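Thermophilic dibenzothiophene desulfurization enzyme C (Paenibacillus sp. A11-2, PDB 5XDC) probably catalyses the oxidation of dibenzothiophene to its 5-oxide and then its 5,5-dioxide, using FMNH2 and molecular oxygen. Local coordinates at residues B[79-84]-B[256-261]; B[260-265]-B[354-359]; B[350-355]-B[380-385]. All blocks are in the same frame, centred on the assembly; numbering follows the deposited sequence. Where two conformers were deposited one is given.

Contact 1: B[79-84]-B[256-261]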
ATOM      1  N   GLU B  79      11.789 -16.956 -18.206  1.00 13.73           N
ATOM      2  CA  GLU B  79      11.054 -18.203 -18.391  1.00 14.02           C
ATOM      3  C   GLU B  79      11.628 -19.295 -17.499  1.00 16.47           C
ATOM      4  O   GLU B  79      10.890 -20.008 -16.808  1.00 15.59           O
ATOM      5  CB  GLU B  79      11.097 -18.615 -19.862  1.00 17.16           C
ATOM      6  CG  GLU B  79      10.451 -19.958 -20.166  1.00 17.01           C
ATOM      7  CD  GLU B  79       8.968 -19.999 -19.847  1.00 22.44           C
ATOM      8  OE1 GLU B  79       8.460 -21.089 -19.503  1.00 26.68           O
ATOM      9  OE2 GLU B  79       8.310 -18.939 -19.903  1.00 23.43           O
ATOM     10  N   ILE B  80      12.951 -19.435 -17.496  1.00 14.58           N
ATOM     11  CA  ILE B  80      13.557 -20.466 -16.660  1.00 13.29           C
ATOM     12  C   ILE B  80      13.321 -20.153 -15.191  1.00 12.65           C
ATOM     13  O   ILE B  80      13.019 -21.050 -14.398  1.00 13.90           O
ATOM     14  CB  ILE B  80      15.054 -20.611 -16.988  1.00 12.40           C
ATOM     15  CG1 ILE B  80      15.199 -21.183 -18.403  1.00 15.86           C
ATOM     16  CG2 ILE B  80      15.737 -21.512 -15.992  1.00 14.53           C
ATOM     17  CD1 ILE B  80      16.617 -21.245 -18.924  1.00 18.26           C
ATOM     18  N   ALA B  81      13.473 -18.887 -14.805  1.00 14.73           N
ATOM     19  CA  ALA B  81      13.300 -18.522 -13.405  1.00 12.38           C
ATOM     20  C   ALA B  81      11.888 -18.829 -12.921  1.00 12.57           C
ATOM     21  O   ALA B  81      11.700 -19.144 -11.744  1.00 14.77           O
ATOM     22  CB  ALA B  81      13.595 -17.042 -13.197  1.00 14.19           C
ATOM     23  N   SER B  82      10.888 -18.708 -13.805  1.00 14.23           N
ATOM     24  CA  SER B  82       9.509 -18.987 -13.425  1.00 15.08           C
ATOM     25  C   SER B  82       9.312 -20.443 -13.040  1.00 16.18           C
ATOM     26  O   SER B  82       8.387 -20.748 -12.283  1.00 16.41           O
ATOM     27  CB  SER B  82       8.556 -18.610 -14.566  1.00 15.83           C
ATOM     28  OG  SER B  82       8.576 -19.563 -15.620  1.00 16.13           O
ATOM     29  N   ALA B  83      10.156 -21.339 -13.551  1.00 14.06           N
ATOM     30  CA  ALA B  83      10.120 -22.762 -13.235  1.00 12.80           C
ATOM     31  C   ALA B  83      11.002 -23.115 -12.050  1.00 15.98           C
ATOM     32  O   ALA B  83      10.609 -23.920 -11.199  1.00 17.57           O
ATOM     33  CB  ALA B  83      10.575 -23.581 -14.449  1.00 14.85           C
ATOM     34  N   ASP B  84      12.200 -22.537 -12.000  1.00 15.25           N
ATOM     35  CA  ASP B  84      13.189 -22.869 -10.980  1.00 13.42           C
ATOM     36  C   ASP B  84      14.047 -21.624 -10.810  1.00 12.58           C
ATOM     37  O   ASP B  84      14.836 -21.293 -11.701  1.00 14.15           O
ATOM     38  CB  ASP B  84      14.019 -24.081 -11.400  1.00 18.05           C
ATOM     39  CG  ASP B  84      15.036 -24.493 -10.355  1.00 15.08           C
ATOM     40  OD1 ASP B  84      15.658 -23.604  -9.740  1.00 14.98           O
ATOM     41  OD2 ASP B  84      15.224 -25.720 -10.176  1.00 17.06           O
ATOM     42  N   THR B 256      16.169  -8.143 -12.462  1.00 11.57           N
ATOM     43  CA  THR B 256      14.782  -7.742 -12.675  1.00 13.42           C
ATOM     44  C   THR B 256      13.979  -8.862 -13.317  1.00 14.58           C
ATOM     45  O   THR B 256      12.845  -9.143 -12.916  1.00 12.87           O
ATOM     46  CB  THR B 256      14.740  -6.487 -13.547  1.00 12.47           C
ATOM     47  OG1 THR B 256      15.411  -5.417 -12.888  1.00 12.24           O
ATOM     48  CG2 THR B 256      13.308  -6.046 -13.823  1.00 16.68           C
ATOM     49  N   HIS B 257      14.555  -9.528 -14.319  1.00 12.11           N
ATOM     50  CA  HIS B 257      13.859 -10.620 -14.979  1.00 11.97           C
ATOM     51  C   HIS B 257      13.766 -11.882 -14.115  1.00 12.34           C
ATOM     52  O   HIS B 257      12.835 -12.676 -14.293  1.00 12.81           O
ATOM     53  CB  HIS B 257      14.546 -10.895 -16.312  1.00 12.05           C
ATOM     54  CG  HIS B 257      14.189  -9.894 -17.366  1.00 10.08           C
ATOM     55  ND1 HIS B 257      14.806  -8.666 -17.470  1.00 14.02           N
ATOM     56  CD2 HIS B 257      13.229  -9.913 -18.323  1.00 15.80           C
ATOM     57  CE1 HIS B 257      14.256  -7.981 -18.460  1.00 13.46           C
ATOM     58  NE2 HIS B 257      13.296  -8.713 -18.991  1.00 14.58           N
ATOM     59  N   LEU B 258      14.698 -12.095 -13.179  1.00 12.54           N
ATOM     60  CA  LEU B 258      14.492 -13.144 -12.186  1.00 12.30           C
ATOM     61  C   LEU B 258      13.232 -12.870 -11.386  1.00 10.48           C
ATOM     62  O   LEU B 258      12.409 -13.770 -11.174  1.00 12.78           O
ATOM     63  CB  LEU B 258      15.689 -13.233 -11.236  1.00 13.30           C
ATOM     64  CG  LEU B 258      17.044 -13.629 -11.829  1.00 15.02           C
ATOM     65  CD1 LEU B 258      18.080 -13.675 -10.734  1.00 15.22           C
ATOM     66  CD2 LEU B 258      16.937 -14.980 -12.541  1.00 14.39           C
ATOM     67  N   TYR B 259      13.053 -11.614 -10.965  1.00 11.32           N
ATOM     68  CA  TYR B 259      11.909 -11.261 -10.127  1.00 10.98           C
ATOM     69  C   TYR B 259      10.611 -11.335 -10.914  1.00 14.07           C
ATOM     70  O   TYR B 259       9.605 -11.851 -10.409  1.00 12.81           O
ATOM     71  CB  TYR B 259      12.108  -9.875  -9.509  1.00 11.49           C
ATOM     72  CG  TYR B 259      13.441  -9.707  -8.812  1.00 10.74           C
ATOM     73  CD1 TYR B 259      14.145 -10.796  -8.309  1.00 12.38           C
ATOM     74  CD2 TYR B 259      13.995  -8.460  -8.669  1.00 10.41           C
ATOM     75  CE1 TYR B 259      15.373 -10.632  -7.719  1.00 12.87           C
ATOM     76  CE2 TYR B 259      15.228  -8.289  -8.076  1.00 13.85           C
ATOM     77  CZ  TYR B 259      15.919  -9.386  -7.618  1.00 12.05           C
ATOM     78  OH  TYR B 259      17.145  -9.185  -7.037  1.00 13.35           O
ATOM     79  N   LEU B 260      10.608 -10.857 -12.161  1.00 11.30           N
ATOM     80  CA  LEU B 260       9.405 -10.997 -12.987  1.00 13.62           C
ATOM     81  C   LEU B 260       9.093 -12.461 -13.276  1.00 12.15           C
ATOM     82  O   LEU B 260       7.926 -12.862 -13.304  1.00 13.10           O
ATOM     83  CB  LEU B 260       9.572 -10.222 -14.291  1.00 12.29           C
ATOM     84  CG  LEU B 260       9.741  -8.718 -14.132  1.00 13.88           C
ATOM     85  CD1 LEU B 260      10.071  -8.092 -15.488  1.00 16.74           C
ATOM     86  CD2 LEU B 260       8.474  -8.091 -13.572  1.00 17.05           C
ATOM     87  N   GLY B 261      10.118 -13.286 -13.492  1.00 12.96           N
ATOM     88  CA  GLY B 261       9.868 -14.698 -13.720  1.00 13.42           C
ATOM     89  C   GLY B 261       9.291 -15.399 -12.503  1.00 14.55           C
ATOM     90  O   GLY B 261       8.338 -16.180 -12.612  1.00 14.21           O
TER
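Ser-82 and Gly-261 bring two helices of the acyl-CoA dehydrogenase fold close together: helix 70-83 of the N-terminal domain, near its C-terminal end, packs on the long helix 247-276 of the C-terminal domain. The axes of 79-83 and 256-261 approach to 7.6 Å and cross at -50°, and Ser-82 CA stands only 4.3 Å from Gly-261 CA. Small residues make this possible. Gly-261 presents bare backbone to the other helix, and a beta carbon built on it would lie just 3.1 Å from Ala-81 CB, closer than two carbons normally pack. Ala-81 suits its place likewise: its methyl is directed at the facing helix, where it meets Leu-258, and is small enough not to push the helices apart.

The side chain of Ser-82 shows how a polar residue is fitted into so close a crossing. Its CB rests against the carbonyl oxygen of Gly-261 at 3.1 Å, and its CA makes a CA-H...O contact with that same oxygen, bent to 125° at the hydrogen. The oxygen also takes the helical N-H of Gly-265, so the serine adds a second, much weaker partner. Beyond CB the chain turns home: OG sits between the backbone N and the carbonyl carbon (chi1 76°), which carries it back over its own helix, where it donates to Glu-79 O at 2.6 Å. It also has a weak hydrogen bond with Arg-29 of helix 16-38. The buried hydroxyl is thus satisfied without a partner on the helix it packs against.

One turn before the glycine, Leu-258 completes the apolar part of the contact. Its side chain also touches His-89 of helix 85-104, while the CD2 methyl extends to Ala-81 CB and meets it at 4.0 Å.

Contact 2: B[260-265]-B[354-359]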
ATOM      1  N   LEU B 260      10.608 -10.857 -12.161  1.00 11.30           N
ATOM      2  CA  LEU B 260       9.405 -10.997 -12.987  1.00 13.62           C
ATOM      3  C   LEU B 260       9.093 -12.461 -13.276  1.00 12.15           C
ATOM      4  O   LEU B 260       7.926 -12.862 -13.304  1.00 13.10           O
ATOM      5  CB  LEU B 260       9.572 -10.222 -14.291  1.00 12.29           C
ATOM      6  CG  LEU B 260       9.741  -8.718 -14.132  1.00 13.88           C
ATOM      7  CD1 LEU B 260      10.071  -8.092 -15.488  1.00 16.74           C
ATOM      8  CD2 LEU B 260       8.474  -8.091 -13.572  1.00 17.05           C
ATOM      9  N   GLY B 261      10.118 -13.286 -13.492  1.00 12.96           N
ATOM     10  CA  GLY B 261       9.868 -14.698 -13.720  1.00 13.42           C
ATOM     11  C   GLY B 261       9.291 -15.399 -12.503  1.00 14.55           C
ATOM     12  O   GLY B 261       8.338 -16.180 -12.612  1.00 14.21           O
ATOM     13  N   ILE B 262       9.853 -15.129 -11.328  1.00 11.10           N
ATOM     14  CA  ILE B 262       9.311 -15.714 -10.099  1.00 12.05           C
ATOM     15  C   ILE B 262       7.863 -15.282  -9.916  1.00 12.23           C
ATOM     16  O   ILE B 262       6.996 -16.097  -9.584  1.00 13.74           O
ATOM     17  CB  ILE B 262      10.173 -15.323  -8.885  1.00 12.21           C
ATOM     18  CG1 ILE B 262      11.555 -15.968  -8.974  1.00 12.59           C
ATOM     19  CG2 ILE B 262       9.475 -15.720  -7.587  1.00 13.93           C
ATOM     20  CD1 ILE B 262      12.545 -15.397  -7.998  1.00 14.63           C
ATOM     21  N   ALA B 263       7.581 -13.998 -10.163  1.00 13.10           N
ATOM     22  CA  ALA B 263       6.228 -13.471 -10.015  1.00 12.35           C
ATOM     23  C   ALA B 263       5.250 -14.186 -10.938  1.00 12.36           C
ATOM     24  O   ALA B 263       4.140 -14.541 -10.527  1.00 13.90           O
ATOM     25  CB  ALA B 263       6.214 -11.970 -10.290  1.00 13.91           C
ATOM     26  N   ARG B 264       5.630 -14.373 -12.203  1.00 10.91           N
ATOM     27  CA  ARG B 264       4.751 -15.056 -13.146  1.00 12.74           C
ATOM     28  C   ARG B 264       4.557 -16.515 -12.750  1.00 13.72           C
ATOM     29  O   ARG B 264       3.433 -17.023 -12.760  1.00 14.33           O
ATOM     30  CB  ARG B 264       5.297 -14.944 -14.570  1.00 17.91           C
ATOM     31  CG  ARG B 264       4.464 -15.726 -15.588  1.00 18.07           C
ATOM     32  CD  ARG B 264       4.708 -15.263 -17.029  1.00 21.67           C
ATOM     33  NE  ARG B 264       4.082 -13.964 -17.314  1.00 22.33           N
ATOM     34  CZ  ARG B 264       2.803 -13.789 -17.643  1.00 27.87           C
ATOM     35  NH1 ARG B 264       1.976 -14.827 -17.725  1.00 27.37           N
ATOM     36  NH2 ARG B 264       2.343 -12.557 -17.885  1.00 21.40           N
ATOM     37  N   GLY B 265       5.634 -17.194 -12.355  1.00 13.77           N
ATOM     38  CA  GLY B 265       5.495 -18.579 -11.933  1.00 16.61           C
ATOM     39  C   GLY B 265       4.604 -18.727 -10.715  1.00 13.77           C
ATOM     40  O   GLY B 265       3.781 -19.646 -10.639  1.00 13.04           O
ATOM     41  N   GLU B 354       5.264  -8.697  -2.740  1.00 12.85           N
ATOM     42  CA  GLU B 354       3.858  -8.628  -2.333  1.00 13.10           C
ATOM     43  C   GLU B 354       3.092  -9.854  -2.804  1.00 12.39           C
ATOM     44  O   GLU B 354       2.362 -10.484  -2.034  1.00 14.43           O
ATOM     45  CB  GLU B 354       3.200  -7.359  -2.898  1.00 11.02           C
ATOM     46  CG  GLU B 354       3.707  -6.089  -2.294  1.00 18.81           C
ATOM     47  CD  GLU B 354       3.021  -4.848  -2.858  1.00 47.89           C
ATOM     48  OE1 GLU B 354       2.152  -4.989  -3.746  1.00 34.03           O
ATOM     49  OE2 GLU B 354       3.357  -3.728  -2.408  1.00 46.01           O
ATOM     50  N   LEU B 355       3.259 -10.212  -4.076  1.00 10.99           N
ATOM     51  CA  LEU B 355       2.465 -11.255  -4.713  1.00 14.95           C
ATOM     52  C   LEU B 355       2.729 -12.631  -4.103  1.00 14.86           C
ATOM     53  O   LEU B 355       1.792 -13.404  -3.854  1.00 12.60           O
ATOM     54  CB  LEU B 355       2.798 -11.221  -6.204  1.00 18.38           C
ATOM     55  CG  LEU B 355       2.325 -12.216  -7.231  1.00 26.50           C
ATOM     56  CD1 LEU B 355       2.525 -11.544  -8.610  1.00 21.51           C
ATOM     57  CD2 LEU B 355       3.107 -13.515  -7.133  1.00 16.99           C
ATOM     58  N   THR B 356       3.992 -12.960  -3.859  1.00 12.42           N
ATOM     59  CA  THR B 356       4.308 -14.305  -3.399  1.00 11.53           C
ATOM     60  C   THR B 356       3.790 -14.557  -1.994  1.00 12.57           C
ATOM     61  O   THR B 356       3.597 -15.721  -1.620  1.00 13.92           O
ATOM     62  CB  THR B 356       5.817 -14.567  -3.467  1.00 12.98           C
ATOM     63  OG1 THR B 356       6.534 -13.570  -2.734  1.00 12.72           O
ATOM     64  CG2 THR B 356       6.286 -14.580  -4.914  1.00 12.82           C
ATOM     65  N   SER B 357       3.537 -13.496  -1.232  1.00 13.36           N
ATOM     66  CA  SER B 357       2.963 -13.600   0.101  1.00 13.44           C
ATOM     67  C   SER B 357       1.443 -13.505   0.062  1.00 13.54           C
ATOM     68  O   SER B 357       0.748 -14.335   0.655  1.00 14.42           O
ATOM     69  CB  SER B 357       3.532 -12.500   1.003  1.00 12.71           C
ATOM     70  OG  SER B 357       2.894 -12.512   2.257  1.00 14.85           O
ATOM     71  N   ARG B 358       0.907 -12.517  -0.656  1.00 14.01           N
ATOM     72  CA  ARG B 358      -0.522 -12.244  -0.583  1.00 14.76           C
ATOM     73  C   ARG B 358      -1.369 -13.239  -1.362  1.00 12.74           C
ATOM     74  O   ARG B 358      -2.565 -13.355  -1.083  1.00 13.46           O
ATOM     75  CB  ARG B 358      -0.804 -10.827  -1.086  1.00 16.68           C
ATOM     76  CG  ARG B 358      -0.335  -9.754  -0.109  1.00 23.80           C
ATOM     77  CD  ARG B 358      -0.485  -8.371  -0.715  1.00 40.63           C
ATOM     78  NE  ARG B 358       0.224  -7.359   0.061  1.00 43.66           N
ATOM     79  CZ  ARG B 358       0.426  -6.111  -0.343  1.00 47.00           C
ATOM     80  NH1 ARG B 358      -0.030  -5.708  -1.526  1.00 36.12           N
ATOM     81  NH2 ARG B 358       1.081  -5.261   0.441  1.00 55.33           N
ATOM     82  N   LEU B 359      -0.794 -13.963  -2.325  0.64 13.13           N
ATOM     83  CA  LEU B 359      -1.592 -14.932  -3.069  0.64 12.90           C
ATOM     84  C   LEU B 359      -2.152 -16.024  -2.164  0.64 14.38           C
ATOM     85  O   LEU B 359      -3.162 -16.639  -2.515  0.64 14.83           O
ATOM     86  CB  LEU B 359      -0.774 -15.547  -4.208  0.64 13.78           C
ATOM     87  CG  LEU B 359      -0.687 -14.687  -5.473  0.64 12.71           C
ATOM     88  CD1 LEU B 359       0.326 -15.256  -6.452  0.64 12.87           C
ATOM     89  CD2 LEU B 359      -2.044 -14.575  -6.124  0.64 13.65           C
TER
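Leu-355 presses its forked end against the backbone of Ala-263, and here the packing is closest. CD2 lies 3.7 Å from Ala-263 O and CD1 3.9 Å from the same oxygen, so both methyls crowd one carbonyl, while CD1 also meets Ala-263 CB at 4.1 Å. With CG anti to the backbone N (chi1 173°), the leucine reaches across to the neighbouring helix; alanine suits the receiving place because its single methyl leaves the main chain open to the branched end. Even so, Ala-263 CA and Leu-355 CA remain 6.9 Å apart, a spacing filled by leucine rather than by backbone.

These helices, 247-276 and 331-363, belong to the all-helical C-terminal domain of the acyl-CoA dehydrogenase fold. At the adjoining residues, Ile-262 and Thr-356, the fit is looser: their CG2 methyls meet at 4.3 Å. Beta-branched threonine can offer that methyl because its hydroxyl is occupied within its own helix, hydrogen-bonded to Val-352 O. Phe-378 of helix 376-385 touches both side chains.

Glu-354 and Arg-358, partly exposed, lie on the side of helix 331-363 away from this core. Arg-358 NH1 stands 3.2 Å from Glu-354 OE1, a pairing of charge since the oxygen lies well off the guanidinium plane; Glu-354 CG lies over one face, toward its rim. Ser-357 faces the second subunit, its OG hydrogen-bonded to Trp-379 NE1 of that subunit.

Contact 3: B[350-355]-B[380-385]. With IND (indole), chain J.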
ATOM      1  N   ARG B 350       8.974  -4.822  -5.662  1.00 11.71           N
ATOM      2  CA  ARG B 350       7.755  -4.652  -4.875  1.00 12.35           C
ATOM      3  C   ARG B 350       6.704  -5.660  -5.294  1.00 13.66           C
ATOM      4  O   ARG B 350       6.029  -6.264  -4.444  1.00 15.47           O
ATOM      5  CB  ARG B 350       7.210  -3.231  -5.032  1.00 15.43           C
ATOM      6  CG  ARG B 350       8.160  -2.128  -4.564  1.00 39.67           C
ATOM      7  CD  ARG B 350       8.623  -2.348  -3.138  1.00 58.43           C
ATOM      8  NE  ARG B 350       9.238  -1.160  -2.551  1.00 46.16           N
ATOM      9  CZ  ARG B 350      10.051  -1.192  -1.499  1.00 46.67           C
ATOM     10  NH1 ARG B 350      10.352  -2.353  -0.931  1.00 37.84           N
ATOM     11  NH2 ARG B 350      10.561  -0.065  -1.014  1.00 47.23           N
ATOM     12  N   LEU B 351       6.574  -5.884  -6.604  1.00 12.12           N
ATOM     13  CA  LEU B 351       5.546  -6.788  -7.104  1.00 12.18           C
ATOM     14  C   LEU B 351       5.775  -8.210  -6.606  1.00 15.16           C
ATOM     15  O   LEU B 351       4.866  -8.844  -6.058  1.00 12.19           O
ATOM     16  CB  LEU B 351       5.510  -6.757  -8.640  1.00 13.12           C
ATOM     17  CG  LEU B 351       4.562  -7.790  -9.241  1.00 16.36           C
ATOM     18  CD1 LEU B 351       3.147  -7.547  -8.748  1.00 16.48           C
ATOM     19  CD2 LEU B 351       4.642  -7.762 -10.771  1.00 19.21           C
ATOM     20  N   VAL B 352       6.986  -8.738  -6.788  1.00 11.44           N
ATOM     21  CA  VAL B 352       7.190 -10.149  -6.481  1.00 11.46           C
ATOM     22  C   VAL B 352       7.097 -10.387  -4.980  1.00 11.75           C
ATOM     23  O   VAL B 352       6.577 -11.417  -4.544  1.00 11.81           O
ATOM     24  CB  VAL B 352       8.517 -10.670  -7.071  1.00 12.06           C
ATOM     25  CG1 VAL B 352       9.739 -10.126  -6.348  1.00 10.91           C
ATOM     26  CG2 VAL B 352       8.521 -12.198  -7.041  1.00 14.49           C
ATOM     27  N   ILE B 353       7.569  -9.438  -4.165  1.00 11.84           N
ATOM     28  CA  ILE B 353       7.538  -9.636  -2.717  1.00 11.06           C
ATOM     29  C   ILE B 353       6.096  -9.598  -2.201  1.00 12.55           C
ATOM     30  O   ILE B 353       5.717 -10.397  -1.336  1.00 12.71           O
ATOM     31  CB  ILE B 353       8.436  -8.596  -2.016  1.00 13.11           C
ATOM     32  CG1 ILE B 353       9.922  -8.834  -2.343  1.00 13.92           C
ATOM     33  CG2 ILE B 353       8.232  -8.598  -0.497  1.00 17.15           C
ATOM     34  CD1 ILE B 353      10.464 -10.204  -1.945  1.00 14.29           C
ATOM     35  N   GLU B 354       5.264  -8.697  -2.740  1.00 12.85           N
ATOM     36  CA  GLU B 354       3.858  -8.628  -2.333  1.00 13.10           C
ATOM     37  C   GLU B 354       3.092  -9.854  -2.804  1.00 12.39           C
ATOM     38  O   GLU B 354       2.362 -10.484  -2.034  1.00 14.43           O
ATOM     39  CB  GLU B 354       3.200  -7.359  -2.898  1.00 11.02           C
ATOM     40  CG  GLU B 354       3.707  -6.089  -2.294  1.00 18.81           C
ATOM     41  CD  GLU B 354       3.021  -4.848  -2.858  1.00 47.89           C
ATOM     42  OE1 GLU B 354       2.152  -4.989  -3.746  1.00 34.03           O
ATOM     43  OE2 GLU B 354       3.357  -3.728  -2.408  1.00 46.01           O
ATOM     44  N   LEU B 355       3.259 -10.212  -4.076  1.00 10.99           N
ATOM     45  CA  LEU B 355       2.465 -11.255  -4.713  1.00 14.95           C
ATOM     46  C   LEU B 355       2.729 -12.631  -4.103  1.00 14.86           C
ATOM     47  O   LEU B 355       1.792 -13.404  -3.854  1.00 12.60           O
ATOM     48  CB  LEU B 355       2.798 -11.221  -6.204  1.00 18.38           C
ATOM     49  CG  LEU B 355       2.325 -12.216  -7.231  1.00 26.50           C
ATOM     50  CD1 LEU B 355       2.525 -11.544  -8.610  1.00 21.51           C
ATOM     51  CD2 LEU B 355       3.107 -13.515  -7.133  1.00 16.99           C
ATOM     52  N   ARG B 380      10.283 -17.433  -0.784  1.00 10.59           N
ATOM     53  CA  ARG B 380      11.635 -17.630  -0.261  1.00 13.74           C
ATOM     54  C   ARG B 380      12.693 -17.228  -1.292  1.00 10.28           C
ATOM     55  O   ARG B 380      13.672 -16.548  -0.961  1.00 11.70           O
ATOM     56  CB  ARG B 380      11.833 -19.081   0.169  1.00 11.99           C
ATOM     57  CG  ARG B 380      11.112 -19.438   1.461  1.00 12.38           C
ATOM     58  CD  ARG B 380      11.547 -20.790   1.979  1.00 13.14           C
ATOM     59  NE  ARG B 380      10.947 -21.899   1.253  1.00 12.25           N
ATOM     60  CZ  ARG B 380      11.574 -22.666   0.358  1.00 12.81           C
ATOM     61  NH1 ARG B 380      12.836 -22.445   0.033  1.00 14.32           N
ATOM     62  NH2 ARG B 380      10.926 -23.650  -0.233  1.00 13.73           N
ATOM     63  N   ASP B 381      12.503 -17.628  -2.542  1.00 12.66           N
ATOM     64  CA  ASP B 381      13.467 -17.306  -3.591  1.00 10.15           C
ATOM     65  C   ASP B 381      13.534 -15.807  -3.824  1.00  9.91           C
ATOM     66  O   ASP B 381      14.616 -15.210  -3.839  1.00 13.21           O
ATOM     67  CB  ASP B 381      13.083 -18.030  -4.873  1.00 10.58           C
ATOM     68  CG  ASP B 381      13.318 -19.526  -4.798  1.00 13.71           C
ATOM     69  OD1 ASP B 381      14.147 -19.972  -3.969  1.00 12.72           O
ATOM     70  OD2 ASP B 381      12.675 -20.257  -5.580  1.00 13.77           O
ATOM     71  N   ALA B 382      12.372 -15.178  -3.988  1.00 11.20           N
ATOM     72  CA  ALA B 382      12.332 -13.745  -4.222  1.00 12.98           C
ATOM     73  C   ALA B 382      12.828 -12.976  -3.013  1.00 11.64           C
ATOM     74  O   ALA B 382      13.600 -12.022  -3.161  1.00 11.31           O
ATOM     75  CB  ALA B 382      10.911 -13.317  -4.577  1.00 13.34           C
ATOM     76  N   ARG B 383      12.378 -13.351  -1.810  1.00 12.45           N
ATOM     77  CA  ARG B 383      12.778 -12.607  -0.617  1.00 10.72           C
ATOM     78  C   ARG B 383      14.290 -12.651  -0.429  1.00  9.84           C
ATOM     79  O   ARG B 383      14.898 -11.673   0.025  1.00 12.06           O
ATOM     80  CB  ARG B 383      12.065 -13.165   0.624  1.00 12.96           C
ATOM     81  CG  ARG B 383      12.417 -12.496   1.955  1.00 10.96           C
ATOM     82  CD  ARG B 383      11.927 -11.066   2.046  1.00 12.74           C
ATOM     83  NE  ARG B 383      12.672 -10.177   1.162  1.00 11.88           N
ATOM     84  CZ  ARG B 383      12.406  -8.892   0.986  1.00 13.62           C
ATOM     85  NH1 ARG B 383      11.441  -8.304   1.677  1.00 12.99           N
ATOM     86  NH2 ARG B 383      13.109  -8.178   0.108  1.00 15.11           N
ATOM     87  N   THR B 384      14.916 -13.781  -0.778  1.00 11.33           N
ATOM     88  CA  THR B 384      16.368 -13.903  -0.681  1.00 11.69           C
ATOM     89  C   THR B 384      17.071 -12.992  -1.685  1.00 12.55           C
ATOM     90  O   THR B 384      17.887 -12.143  -1.309  1.00 13.79           O
ATOM     91  CB  THR B 384      16.777 -15.368  -0.886  1.00 14.21           C
ATOM     92  OG1 THR B 384      16.215 -16.188   0.151  1.00 11.47           O
ATOM     93  CG2 THR B 384      18.292 -15.547  -0.844  1.00 14.88           C
ATOM     94  N   HIS B 385      16.788 -13.154  -2.978  1.00 12.49           N
ATOM     95  CA  HIS B 385      17.643 -12.465  -3.929  1.00 13.05           C
ATOM     96  C   HIS B 385      17.352 -10.973  -4.034  1.00 11.68           C
ATOM     97  O   HIS B 385      18.263 -10.207  -4.368  1.00 12.79           O
ATOM     98  CB  HIS B 385      17.568 -13.080  -5.317  1.00 17.51           C
ATOM     99  CG  HIS B 385      18.708 -12.631  -6.162  1.00 19.19           C
ATOM    100  ND1 HIS B 385      18.599 -11.569  -7.030  1.00 14.70           N
ATOM    101  CD2 HIS B 385      20.019 -12.983  -6.156  1.00 22.20           C
ATOM    102  CE1 HIS B 385      19.777 -11.336  -7.583  1.00 20.06           C
ATOM    103  NE2 HIS B 385      20.658 -12.177  -7.068  1.00 23.35           N
TER
HETATM  104  N1  IND J 501      21.328 -15.466  -3.467  1.00 42.16           N
HETATM  105  C2  IND J 501      22.195 -16.019  -4.309  1.00 32.99           C
HETATM  106  C3  IND J 501      23.080 -15.106  -4.437  1.00 33.15           C
HETATM  107  C4  IND J 501      23.659 -12.797  -3.689  1.00 34.42           C
HETATM  108  C5  IND J 501      23.166 -11.775  -2.873  1.00 30.91           C
HETATM  109  C6  IND J 501      21.957 -11.941  -2.166  1.00 32.02           C
HETATM  110  C7  IND J 501      21.243 -13.130  -2.278  1.00 26.51           C
HETATM  111  C8  IND J 501      21.724 -14.147  -3.079  1.00 34.34           C
HETATM  112  C9  IND J 501      22.954 -13.969  -3.801  1.00 33.29           C
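Ile-353 lays its CD1 methyl over the centre of the Arg-383 guanidinium, 3.7 Å above the plane, and the two side chains cross at about a right angle. Its nitrogens do polar work: NH2 is hydrogen-bonded to Thr-386 OG1 and NH1 to Ser-357 O of the second subunit, where it also forms a salt bridge with Glu-361 of that subunit. The other flat group, the His-385 ring, has N1 of the bound indole at its edge, in plane, and its CD2 comes within 3.7 Å of indole C8. Thr-384 adds its carbonyl oxygen, 3.6 Å from indole C7.

The guanidinium comes back toward Ile-353 because its chain bends twice, at chi2 (68°) and chi3 (-70°). Isoleucine suits the spot, being long enough for CD1 to press on Arg-383 CA as well, at 3.6 Å. Beside it, both methyls of Val-352 embrace Ala-382 CB, CG2 the nearer at 3.6 Å; the small alanine lets the axes of 350-355 and 380-385, on helices 331-363 and 376-385 of the C-terminal domain, approach to 9.2 Å, their N-to-C directions at 139°. On the far side of the shorter helix, Thr-384 N and OG1 grip Arg-380 O from opposite faces of its plane, OG1 at 2.8 Å.

A leucine in place of Arg-383 would probably leave Glu-361 of the second subunit with Arg-350 but without this second charged partner and strip Ile-353 of the flat surface it covers. Arginine thus serves two neighbourhoods, one face packed against a methyl of its own subunit and NH1 tied across the interface, where the carboxylate is likely to offset its buried charge.

Helix 247-276 carries contact 1 into contact 2, which share Leu-260 and Gly-261, and helix 331-363 carries contact 2 into contact 3; the latter two have centres about 7 Å apart. Ile-262 CG2 touches Val-352 CG2 at 3.7 Å, making them one core. Contacts 1 and 3, centres about 11 Å apart, meet nearer the pocket: Tyr-259 OH probably forms a hydrogen bond with His-385 ND1 (2.8 Å), while His-385 NE2 is hydrogen-bonded to OH of Tyr-93, which binds FMN in another structure of this protein. Leu-258 lies about 8 Å from the indole, side chain to ligand, and Ile-262 about 10 Å, whereas Thr-384 and His-385 line the pocket itself. Contacts 2 and 3 also touch the second subunit.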